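Local coordinates for protein of unknown function with a Fic domain (Bacteroides thetaiotaomicron VPI-5482, PDB 3CUC), which is of unknown function but is a largely helical member of the Fic/DOC family, at residues 30-35 and 216-221; 149-154 and 190-195; 184-189 and 201-206. All coordinates share one frame; numbering follows the deposited sequence.

In the fold
Interactions 1 and 3 are buried, whereas interaction 2 is only partly so and lies across the chain's centre from interaction 1, about 28 Å away between centres. Interactions 2 and 3 share helix 178-192: residues 184-189 pair with helix 199-213, and 190-195 carry the end of the helix into the loop holding the start of the Fic motif. F195 and P194 touch Y189, joining the two. Interaction 1 brings helix 22-42 against the loop that follows helix 199-213, and I221 packs on R204 of interaction 3. Interactions 1 and 3 meet without a cross-segment hydrogen bond; interaction 2 adds a backbone hydrogen bond and a tyrosine-histidine stack.

Interaction 1. Residues 30-35 and 216-221; sequences DKFKLE and YPMIVI
F32 reaches from helix 22-42 to M218 and V220, joining an N-terminal helix of this helical Fic-family protein to the loop between helices 199-213 and 226-240. Its CG stands anti to the backbone N (chi1 171°), and the far rim of the ring meets the loop. M218, a selenomethionine, crosses the phenylalanine at about a right angle. Its CB lies nearest the ring tip, 3.2 Å from F32 CZ, and its chain then bends at chi3 (-73°), where CE comes within 3.6 Å of F32 CE2. The selenium forms a Met-aromatic contact of oblique geometry: M218 SE is 4.8 Å from the F32 ring centroid and 51° off the normal. V220 and F32 slide past each other in opposite directions, and V220 CG2 comes 3.8 Å from F32 CE1. Between these two side chains the backbone also takes part, for I219 O sits at the ring edge near its plane, 3.5 Å from F32 CE1.

One turn farther along the helix, E35 contributes mainly CB and its backbone, and CB faces V220 CG2 at 4.2 Å. Its carboxylate is held elsewhere, by a salt bridge to R268 of helix 256-277, with a longer ionic contact to K31 NZ on the same helix.

No hydrogen bond joins the two segments; two backbone atoms of the loop have partners elsewhere, I219 N hydrogen-bonding to N208 OD1 and M218 O to S269 OG. L81 of helix 68-89 packs on both F32 and M218, so their contact lies against a third helix. At the other end of the contact, V220 CG1 rests 3.7 Å from E35 O, the carbonyl oxygen that also accepts a hydrogen bond from N39 ND2.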
loop_
_atom_site.group_PDB
_atom_site.type_symbol
_atom_site.label_atom_id
_atom_site.label_comp_id
_atom_site.label_asym_id
_atom_site.label_seq_id
_atom_site.Cartn_x
_atom_site.Cartn_y
_atom_site.Cartn_z
ATOM N N ASP A 30 12.976 -2.053 -11.310
ATOM C CA ASP A 30 12.367 -3.132 -12.088
ATOM C C ASP A 30 11.891 -4.262 -11.175
ATOM O O ASP A 30 10.733 -4.673 -11.250
ATOM C CB ASP A 30 13.338 -3.675 -13.142
ATOM C CG ASP A 30 13.493 -2.746 -14.349
ATOM O OD1 ASP A 30 12.703 -1.791 -14.512
ATOM O OD2 ASP A 30 14.414 -2.977 -15.154
ATOM N N LYS A 31 12.768 -4.737 -10.290
ATOM C CA LYS A 31 12.403 -5.804 -9.364
ATOM C C LYS A 31 11.225 -5.400 -8.482
ATOM O O LYS A 31 10.315 -6.202 -8.254
ATOM C CB LYS A 31 13.576 -6.223 -8.473
ATOM C CG LYS A 31 13.366 -7.616 -7.856
ATOM C CD LYS A 31 14.172 -7.847 -6.575
ATOM C CE LYS A 31 13.842 -9.215 -5.939
ATOM N NZ LYS A 31 14.114 -10.365 -6.857
ATOM N N PHE A 32 11.234 -4.168 -7.981
ATOM C CA PHE A 32 10.163 -3.730 -7.099
ATOM C C PHE A 32 8.811 -3.674 -7.825
ATOM O O PHE A 32 7.804 -4.181 -7.316
ATOM C CB PHE A 32 10.466 -2.376 -6.463
ATOM C CG PHE A 32 9.296 -1.811 -5.733
ATOM C CD1 PHE A 32 8.987 -2.247 -4.461
ATOM C CD2 PHE A 32 8.459 -0.900 -6.350
ATOM C CE1 PHE A 32 7.889 -1.752 -3.798
ATOM C CE2 PHE A 32 7.354 -0.404 -5.699
ATOM C CZ PHE A 32 7.066 -0.831 -4.421
ATOM N N LYS A 33 8.794 -3.054 -9.002
ATOM C CA LYS A 33 7.577 -2.951 -9.817
ATOM C C LYS A 33 6.945 -4.324 -10.017
ATOM O O LYS A 33 5.729 -4.515 -9.900
ATOM C CB LYS A 33 7.902 -2.353 -11.191
ATOM C CG LYS A 33 6.681 -1.874 -11.969
ATOM C CD LYS A 33 7.074 -1.136 -13.253
ATOM C CE LYS A 33 7.505 -2.112 -14.351
ATOM N NZ LYS A 33 7.694 -1.438 -15.666
ATOM N N LEU A 34 7.808 -5.279 -10.317
ATOM C CA LEU A 34 7.392 -6.637 -10.556
ATOM C C LEU A 34 6.758 -7.227 -9.292
ATOM O O LEU A 34 5.600 -7.659 -9.289
ATOM C CB LEU A 34 8.620 -7.460 -10.954
ATOM C CG LEU A 34 8.423 -8.570 -11.971
ATOM C CD1 LEU A 34 7.228 -9.454 -11.599
ATOM C CD2 LEU A 34 8.281 -7.938 -13.360
ATOM N N GLU A 35 7.523 -7.213 -8.206
ATOM C CA GLU A 35 7.118 -7.895 -6.987
ATOM C C GLU A 35 5.942 -7.230 -6.288
ATOM O O GLU A 35 5.099 -7.916 -5.703
ATOM C CB GLU A 35 8.304 -8.008 -6.031
ATOM C CG GLU A 35 9.411 -8.902 -6.584
ATOM C CD GLU A 35 10.028 -9.807 -5.534
ATOM O OE1 GLU A 35 10.196 -9.360 -4.376
ATOM O OE2 GLU A 35 10.339 -10.972 -5.873
ATOM N N TYR A 216 12.263 6.930 1.284
ATOM C CA TYR A 216 12.492 5.550 1.679
ATOM C C TYR A 216 12.213 4.654 0.484
ATOM O O TYR A 216 11.409 5.006 -0.375
ATOM C CB TYR A 216 11.571 5.151 2.825
ATOM C CG TYR A 216 11.939 5.719 4.176
ATOM C CD1 TYR A 216 11.934 7.090 4.401
ATOM C CD2 TYR A 216 12.258 4.878 5.244
ATOM C CE1 TYR A 216 12.261 7.613 5.645
ATOM C CE2 TYR A 216 12.582 5.389 6.492
ATOM C CZ TYR A 216 12.575 6.750 6.690
ATOM O OH TYR A 216 12.895 7.247 7.929
ATOM N N PRO A 217 12.864 3.483 0.427
ATOM C CA PRO A 217 12.503 2.529 -0.610
ATOM C C PRO A 217 11.146 1.928 -0.299
ATOM O O PRO A 217 10.841 1.660 0.862
ATOM C CB PRO A 217 13.580 1.454 -0.492
ATOM C CG PRO A 217 14.004 1.516 0.919
ATOM C CD PRO A 217 13.927 2.964 1.299
HETATM N N MSE A 218 10.341 1.718 -1.329
HETATM C CA MSE A 218 8.997 1.205 -1.142
HETATM C C MSE A 218 9.031 -0.271 -0.731
HETATM O O MSE A 218 10.026 -0.970 -0.961
HETATM C CB MSE A 218 8.181 1.437 -2.410
HETATM C CG MSE A 218 7.844 2.900 -2.604
HETATM SE SE MSE A 218 6.953 3.247 -4.256
HETATM C CE MSE A 218 8.455 3.023 -5.525
ATOM N N ILE A 219 7.956 -0.728 -0.092
ATOM C CA ILE A 219 7.915 -2.081 0.457
ATOM C C ILE A 219 6.918 -2.983 -0.269
ATOM O O ILE A 219 5.978 -2.512 -0.920
ATOM C CB ILE A 219 7.604 -2.084 1.985
ATOM C CG1 ILE A 219 6.214 -1.512 2.280
ATOM C CG2 ILE A 219 8.664 -1.290 2.745
ATOM C CD1 ILE A 219 5.656 -1.964 3.591
ATOM N N VAL A 220 7.151 -4.288 -0.142
ATOM C CA VAL A 220 6.282 -5.315 -0.702
ATOM C C VAL A 220 5.757 -6.207 0.420
ATOM O O VAL A 220 6.518 -6.974 1.014
ATOM C CB VAL A 220 7.050 -6.218 -1.699
ATOM C CG1 VAL A 220 6.146 -7.335 -2.203
ATOM C CG2 VAL A 220 7.590 -5.412 -2.854
ATOM N N ILE A 221 4.468 -6.110 0.726
ATOM C CA ILE A 221 3.850 -7.098 1.608
ATOM C C ILE A 221 3.623 -8.335 0.744
ATOM O O ILE A 221 2.863 -8.278 -0.224
ATOM C CB ILE A 221 2.537 -6.603 2.226
ATOM C CG1 ILE A 221 2.788 -5.344 3.061
ATOM C CG2 ILE A 221 1.940 -7.685 3.109
ATOM C CD1 ILE A 221 1.524 -4.668 3.525
#

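Interaction 2. Residues 149-154 and 190-195; sequences SYASPE and IRIHPF
At the start of the Fic signature, HPFx(D/E)GNGR, the histidine H193 stacks on Y150 of the loop between strand 147-148 and helix 156-173. The two rings lie face to face, their planes only 13° apart and the centroid of the Y150 ring 3.9 Å from that of H193. The rings are slightly displaced: H193 CG, rather than the imidazole centre, sits over the middle of the phenol ring, and Y150 CZ over the middle of the imidazole. H193 CB shares the same face in a CH-pi contact, 3.7 Å from the Y150 centroid and 28° off the normal. Y150 CG stands anti to the carbonyl carbon, and R191 O meets the ring edge in its plane, 3.6 Å from Y150 CD1.

H193 is where the backbone leaves the helix, with positive phi. The carbonyl just before it, I192 O, turns to the neighbouring loop and accepts the only hydrogen bond across the contact, from A151 N at 3.2 Å. That bond is bent, with 142° at the hydrogen. Beside it, A151 CB meets I192 CG2 at 3.8 Å, and A151 also touches T156 and F159 of helix 156-173.

The polar end of R191 points elsewhere, its guanidinium being bound to Y187 OH and the carbonyl of G241. Past the histidine, P194 pairs through its backbone with K134, and F195 O accepts a bond from N199 ND2, within the same signature. A helix end turns through a positive-phi histidine into a loop, with a tyrosine from a neighbouring loop laid flat over its imidazole: this is the helix-to-loop turn at which the Fic signature of the family begins.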
loop_
_atom_site.group_PDB
_atom_site.type_symbol
_atom_site.label_atom_id
_atom_site.label_comp_id
_atom_site.label_asym_id
_atom_site.label_seq_id
_atom_site.Cartn_x
_atom_site.Cartn_y
_atom_site.Cartn_z
ATOM N N SER A 149 -17.071 -4.693 11.075
ATOM C CA SER A 149 -17.873 -3.487 10.813
ATOM C C SER A 149 -17.018 -2.312 10.314
ATOM O O SER A 149 -16.330 -1.671 11.118
ATOM C CB SER A 149 -18.633 -3.074 12.083
ATOM N N TYR A 150 -17.082 -2.012 9.007
ATOM C CA TYR A 150 -16.356 -0.866 8.454
ATOM C C TYR A 150 -17.274 0.350 8.518
ATOM O O TYR A 150 -18.413 0.247 8.970
ATOM C CB TYR A 150 -15.901 -1.110 7.012
ATOM C CG TYR A 150 -15.106 -2.379 6.807
ATOM C CD1 TYR A 150 -13.817 -2.516 7.317
ATOM C CD2 TYR A 150 -15.636 -3.436 6.078
ATOM C CE1 TYR A 150 -13.084 -3.679 7.116
ATOM C CE2 TYR A 150 -14.913 -4.602 5.873
ATOM C CZ TYR A 150 -13.640 -4.717 6.393
ATOM O OH TYR A 150 -12.930 -5.874 6.189
ATOM N N ALA A 151 -16.786 1.503 8.072
ATOM C CA ALA A 151 -17.583 2.727 8.102
ATOM C C ALA A 151 -18.900 2.523 7.359
ATOM O O ALA A 151 -18.947 1.850 6.326
ATOM C CB ALA A 151 -16.803 3.899 7.495
ATOM N N SER A 152 -19.971 3.090 7.904
ATOM C CA SER A 152 -21.266 3.026 7.247
ATOM C C SER A 152 -21.212 3.931 6.028
ATOM O O SER A 152 -20.445 4.896 6.014
ATOM C CB SER A 152 -22.387 3.466 8.190
ATOM O OG SER A 152 -22.253 4.828 8.554
ATOM N N PRO A 153 -22.017 3.625 4.997
ATOM C CA PRO A 153 -22.054 4.490 3.819
ATOM C C PRO A 153 -22.306 5.962 4.158
ATOM O O PRO A 153 -21.795 6.845 3.474
ATOM C CB PRO A 153 -23.216 3.918 3.006
ATOM C CG PRO A 153 -23.274 2.487 3.400
ATOM C CD PRO A 153 -22.922 2.468 4.855
ATOM N N GLU A 154 -23.070 6.212 5.220
ATOM C CA GLU A 154 -23.438 7.570 5.619
ATOM C C GLU A 154 -22.245 8.341 6.188
ATOM O O GLU A 154 -21.999 9.479 5.801
ATOM C CB GLU A 154 -24.579 7.547 6.651
ATOM C CG GLU A 154 -25.902 6.926 6.158
ATOM C CD GLU A 154 -25.910 5.398 6.152
ATOM O OE1 GLU A 154 -25.273 4.782 7.029
ATOM O OE2 GLU A 154 -26.566 4.809 5.266
ATOM N N ILE A 190 -7.897 1.302 6.036
ATOM C CA ILE A 190 -8.427 -0.054 5.902
ATOM C C ILE A 190 -9.630 -0.277 6.836
ATOM O O ILE A 190 -10.528 -1.062 6.520
ATOM C CB ILE A 190 -7.327 -1.132 6.137
ATOM C CG1 ILE A 190 -7.653 -2.411 5.360
ATOM C CG2 ILE A 190 -7.145 -1.431 7.624
ATOM C CD1 ILE A 190 -7.454 -2.279 3.848
ATOM N N ARG A 191 -9.655 0.425 7.970
ATOM C CA ARG A 191 -10.780 0.338 8.910
ATOM C C ARG A 191 -12.008 1.101 8.429
ATOM O O ARG A 191 -13.128 0.692 8.701
ATOM C CB ARG A 191 -10.379 0.834 10.304
ATOM C CG ARG A 191 -9.468 -0.115 11.088
ATOM C CD ARG A 191 -10.137 -1.447 11.393
ATOM N NE ARG A 191 -11.382 -1.281 12.139
ATOM C CZ ARG A 191 -11.495 -1.331 13.465
ATOM N NH1 ARG A 191 -10.433 -1.546 14.235
ATOM N NH2 ARG A 191 -12.687 -1.167 14.026
ATOM N N ILE A 192 -11.798 2.210 7.723
ATOM C CA ILE A 192 -12.900 2.921 7.062
ATOM C C ILE A 192 -13.437 2.084 5.886
ATOM O O ILE A 192 -14.647 1.947 5.714
ATOM C CB ILE A 192 -12.462 4.316 6.548
ATOM C CG1 ILE A 192 -12.028 5.225 7.703
ATOM C CG2 ILE A 192 -13.598 4.992 5.790
ATOM C CD1 ILE A 192 -11.347 6.505 7.238
ATOM N N HIS A 193 -12.525 1.537 5.081
ATOM C CA HIS A 193 -12.863 0.643 3.956
ATOM C C HIS A 193 -13.891 1.310 3.014
ATOM O O HIS A 193 -14.950 0.735 2.726
ATOM C CB HIS A 193 -13.360 -0.706 4.507
ATOM C CG HIS A 193 -12.770 -1.910 3.829
ATOM N ND1 HIS A 193 -13.467 -2.662 2.905
ATOM C CD2 HIS A 193 -11.563 -2.512 3.966
ATOM C CE1 HIS A 193 -12.708 -3.660 2.490
ATOM N NE2 HIS A 193 -11.547 -3.592 3.118
ATOM N N PRO A 194 -13.560 2.527 2.522
ATOM C CA PRO A 194 -14.511 3.456 1.903
ATOM C C PRO A 194 -15.132 3.002 0.588
ATOM O O PRO A 194 -16.306 3.256 0.363
ATOM C CB PRO A 194 -13.668 4.721 1.674
ATOM C CG PRO A 194 -12.281 4.236 1.570
ATOM C CD PRO A 194 -12.196 3.093 2.532
ATOM N N PHE A 195 -14.350 2.365 -0.276
ATOM C CA PHE A 195 -14.854 1.928 -1.577
ATOM C C PHE A 195 -15.476 0.537 -1.476
ATOM O O PHE A 195 -15.230 -0.201 -0.514
ATOM C CB PHE A 195 -13.740 1.933 -2.631
ATOM C CG PHE A 195 -13.062 3.266 -2.790
ATOM C CD1 PHE A 195 -13.643 4.274 -3.546
ATOM C CD2 PHE A 195 -11.842 3.514 -2.179
ATOM C CE1 PHE A 195 -13.012 5.511 -3.687
ATOM C CE2 PHE A 195 -11.212 4.745 -2.313
ATOM C CZ PHE A 195 -11.798 5.743 -3.066
#

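Interaction 3. Residues 184-189 and 201-206; sequences LLHYRY and RIARLL
Y189 of helix 178-192 lies against I202, A203 and L206 of helix 199-213, in the antiparallel pair that flanks the Fic motif loop. The segment axes approach to 8.7 Å at an angle of 162°. From CB, which heads toward the partner helix, the chain leads to CG, anti to the backbone N (chi1 174°). L206 CD1 lies over this end of one ring face, 4.0 Å from Y189 CG and about as far from CD1. On the other ortho carbon, Y189 CD2 meets A203 CB at 4.0 Å. Farther out, CE1 approaches I202 CG2, and CE2 both CB and CG2, while Y189 CZ comes 3.4 Å from I202 CG2. The hydroxyl OH ends beside I202 CB and also meets F195.

About a turn before Y189, H186 has A203 CB over one face of its ring, 3.6 Å from the centroid; H186 NE2 is hydrogen-bonded to Y229 OH. R204, bonded to that same hydroxyl, forms a salt bridge with E44. Around the pair, helix 156-173 covers Y189 and L185, helix 97-107 covers I202, and helix 22-42 meets R201 and L205.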
loop_
_atom_site.group_PDB
_atom_site.type_symbol
_atom_site.label_atom_id
_atom_site.label_comp_id
_atom_site.label_asym_id
_atom_site.label_seq_id
_atom_site.Cartn_x
_atom_site.Cartn_y
_atom_site.Cartn_z
ATOM N N LEU A 184 -0.080 3.958 10.179
ATOM C CA LEU A 184 -1.327 4.484 10.729
ATOM C C LEU A 184 -2.291 4.916 9.629
ATOM O O LEU A 184 -3.498 4.727 9.766
ATOM C CB LEU A 184 -1.047 5.641 11.694
ATOM C CG LEU A 184 -2.063 5.917 12.807
ATOM C CD1 LEU A 184 -2.553 4.638 13.487
ATOM C CD2 LEU A 184 -1.436 6.846 13.834
ATOM N N LEU A 185 -1.762 5.479 8.540
ATOM C CA LEU A 185 -2.577 5.795 7.358
ATOM C C LEU A 185 -3.225 4.535 6.769
ATOM O O LEU A 185 -4.415 4.531 6.451
ATOM C CB LEU A 185 -1.739 6.501 6.281
ATOM C CG LEU A 185 -2.450 6.876 4.969
ATOM C CD1 LEU A 185 -3.698 7.711 5.236
ATOM C CD2 LEU A 185 -1.512 7.607 4.023
ATOM N N HIS A 186 -2.427 3.482 6.619
ATOM C CA HIS A 186 -2.908 2.190 6.133
ATOM C C HIS A 186 -4.019 1.669 7.032
ATOM O O HIS A 186 -5.096 1.288 6.561
ATOM C CB HIS A 186 -1.748 1.190 6.107
ATOM C CG HIS A 186 -2.133 -0.196 5.688
ATOM N ND1 HIS A 186 -3.078 -0.945 6.354
ATOM C CD2 HIS A 186 -1.669 -0.980 4.687
ATOM C CE1 HIS A 186 -3.194 -2.123 5.768
ATOM N NE2 HIS A 186 -2.347 -2.172 4.756
ATOM N N TYR A 187 -3.758 1.667 8.334
ATOM C CA TYR A 187 -4.684 1.068 9.288
ATOM C C TYR A 187 -6.020 1.789 9.331
ATOM O O TYR A 187 -7.068 1.166 9.195
ATOM C CB TYR A 187 -4.089 1.028 10.692
ATOM C CG TYR A 187 -4.979 0.262 11.635
ATOM C CD1 TYR A 187 -4.973 -1.131 11.641
ATOM C CD2 TYR A 187 -5.858 0.923 12.486
ATOM C CE1 TYR A 187 -5.800 -1.845 12.486
ATOM C CE2 TYR A 187 -6.691 0.222 13.335
ATOM C CZ TYR A 187 -6.663 -1.165 13.334
ATOM O OH TYR A 187 -7.492 -1.866 14.188
ATOM N N ARG A 188 -5.975 3.101 9.527
ATOM C CA ARG A 188 -7.191 3.906 9.573
ATOM C C ARG A 188 -7.988 3.793 8.278
ATOM O O ARG A 188 -9.206 3.598 8.317
ATOM C CB ARG A 188 -6.858 5.364 9.880
ATOM C CG ARG A 188 -6.348 5.555 11.292
ATOM C CD ARG A 188 -6.070 7.009 11.596
ATOM N NE ARG A 188 -5.960 7.243 13.033
ATOM C CZ ARG A 188 -5.920 8.444 13.604
ATOM N NH1 ARG A 188 -5.987 9.550 12.874
ATOM N NH2 ARG A 188 -5.816 8.541 14.919
ATOM N N TYR A 189 -7.302 3.893 7.139
ATOM C CA TYR A 189 -7.953 3.727 5.839
ATOM C C TYR A 189 -8.637 2.365 5.725
ATOM O O TYR A 189 -9.817 2.283 5.363
ATOM C CB TYR A 189 -6.967 3.894 4.677
ATOM C CG TYR A 189 -7.605 3.583 3.338
ATOM C CD1 TYR A 189 -8.304 4.564 2.637
ATOM C CD2 TYR A 189 -7.540 2.303 2.793
ATOM C CE1 TYR A 189 -8.909 4.282 1.426
ATOM C CE2 TYR A 189 -8.140 2.011 1.586
ATOM C CZ TYR A 189 -8.824 3.000 0.908
ATOM O OH TYR A 189 -9.415 2.702 -0.294
ATOM N N ARG A 201 -5.584 -2.901 -1.876
ATOM C CA ARG A 201 -4.568 -2.367 -2.776
ATOM C C ARG A 201 -4.329 -0.880 -2.586
ATOM O O ARG A 201 -3.204 -0.418 -2.757
ATOM C CB ARG A 201 -4.950 -2.651 -4.228
ATOM C CG ARG A 201 -4.685 -4.084 -4.638
ATOM C CD ARG A 201 -5.408 -4.432 -5.908
ATOM N NE ARG A 201 -6.790 -4.812 -5.654
ATOM C CZ ARG A 201 -7.693 -5.018 -6.601
ATOM N NH1 ARG A 201 -7.367 -4.880 -7.879
ATOM N NH2 ARG A 201 -8.936 -5.359 -6.265
ATOM N N ILE A 202 -5.383 -0.140 -2.242
ATOM C CA ILE A 202 -5.253 1.287 -1.967
ATOM C C ILE A 202 -4.424 1.474 -0.704
ATOM O O ILE A 202 -3.486 2.260 -0.699
ATOM C CB ILE A 202 -6.614 1.995 -1.797
ATOM C CG1 ILE A 202 -7.426 1.939 -3.100
ATOM C CG2 ILE A 202 -6.408 3.450 -1.379
ATOM C CD1 ILE A 202 -6.878 2.816 -4.207
ATOM N N ALA A 203 -4.765 0.739 0.352
ATOM C CA ALA A 203 -4.007 0.797 1.603
ATOM C C ALA A 203 -2.513 0.637 1.333
ATOM O O ALA A 203 -1.705 1.469 1.750
ATOM C CB ALA A 203 -4.484 -0.266 2.576
ATOM N N ARG A 204 -2.157 -0.415 0.605
ATOM C CA ARG A 204 -0.757 -0.731 0.370
ATOM C C ARG A 204 -0.099 0.278 -0.555
ATOM O O ARG A 204 1.092 0.569 -0.419
ATOM C CB ARG A 204 -0.614 -2.150 -0.172
ATOM C CG ARG A 204 -0.869 -3.209 0.897
ATOM C CD ARG A 204 -0.599 -4.614 0.387
ATOM N NE ARG A 204 -1.594 -5.010 -0.613
ATOM C CZ ARG A 204 -2.817 -5.473 -0.343
ATOM N NH1 ARG A 204 -3.238 -5.625 0.906
ATOM N NH2 ARG A 204 -3.625 -5.789 -1.337
ATOM N N LEU A 205 -0.876 0.820 -1.486
ATOM C CA LEU A 205 -0.402 1.915 -2.332
ATOM C C LEU A 205 -0.128 3.169 -1.502
ATOM O O LEU A 205 0.853 3.862 -1.737
ATOM C CB LEU A 205 -1.405 2.219 -3.459
ATOM C CG LEU A 205 -1.323 1.303 -4.686
ATOM C CD1 LEU A 205 -2.571 1.432 -5.540
ATOM C CD2 LEU A 205 -0.077 1.606 -5.509
ATOM N N LEU A 206 -0.996 3.450 -0.534
ATOM C CA LEU A 206 -0.837 4.620 0.326
ATOM C C LEU A 206 0.404 4.494 1.212
ATOM O O LEU A 206 1.062 5.494 1.491
ATOM C CB LEU A 206 -2.094 4.861 1.180
ATOM C CG LEU A 206 -3.349 5.335 0.435
ATOM C CD1 LEU A 206 -4.564 5.268 1.342
ATOM C CD2 LEU A 206 -3.169 6.750 -0.127
#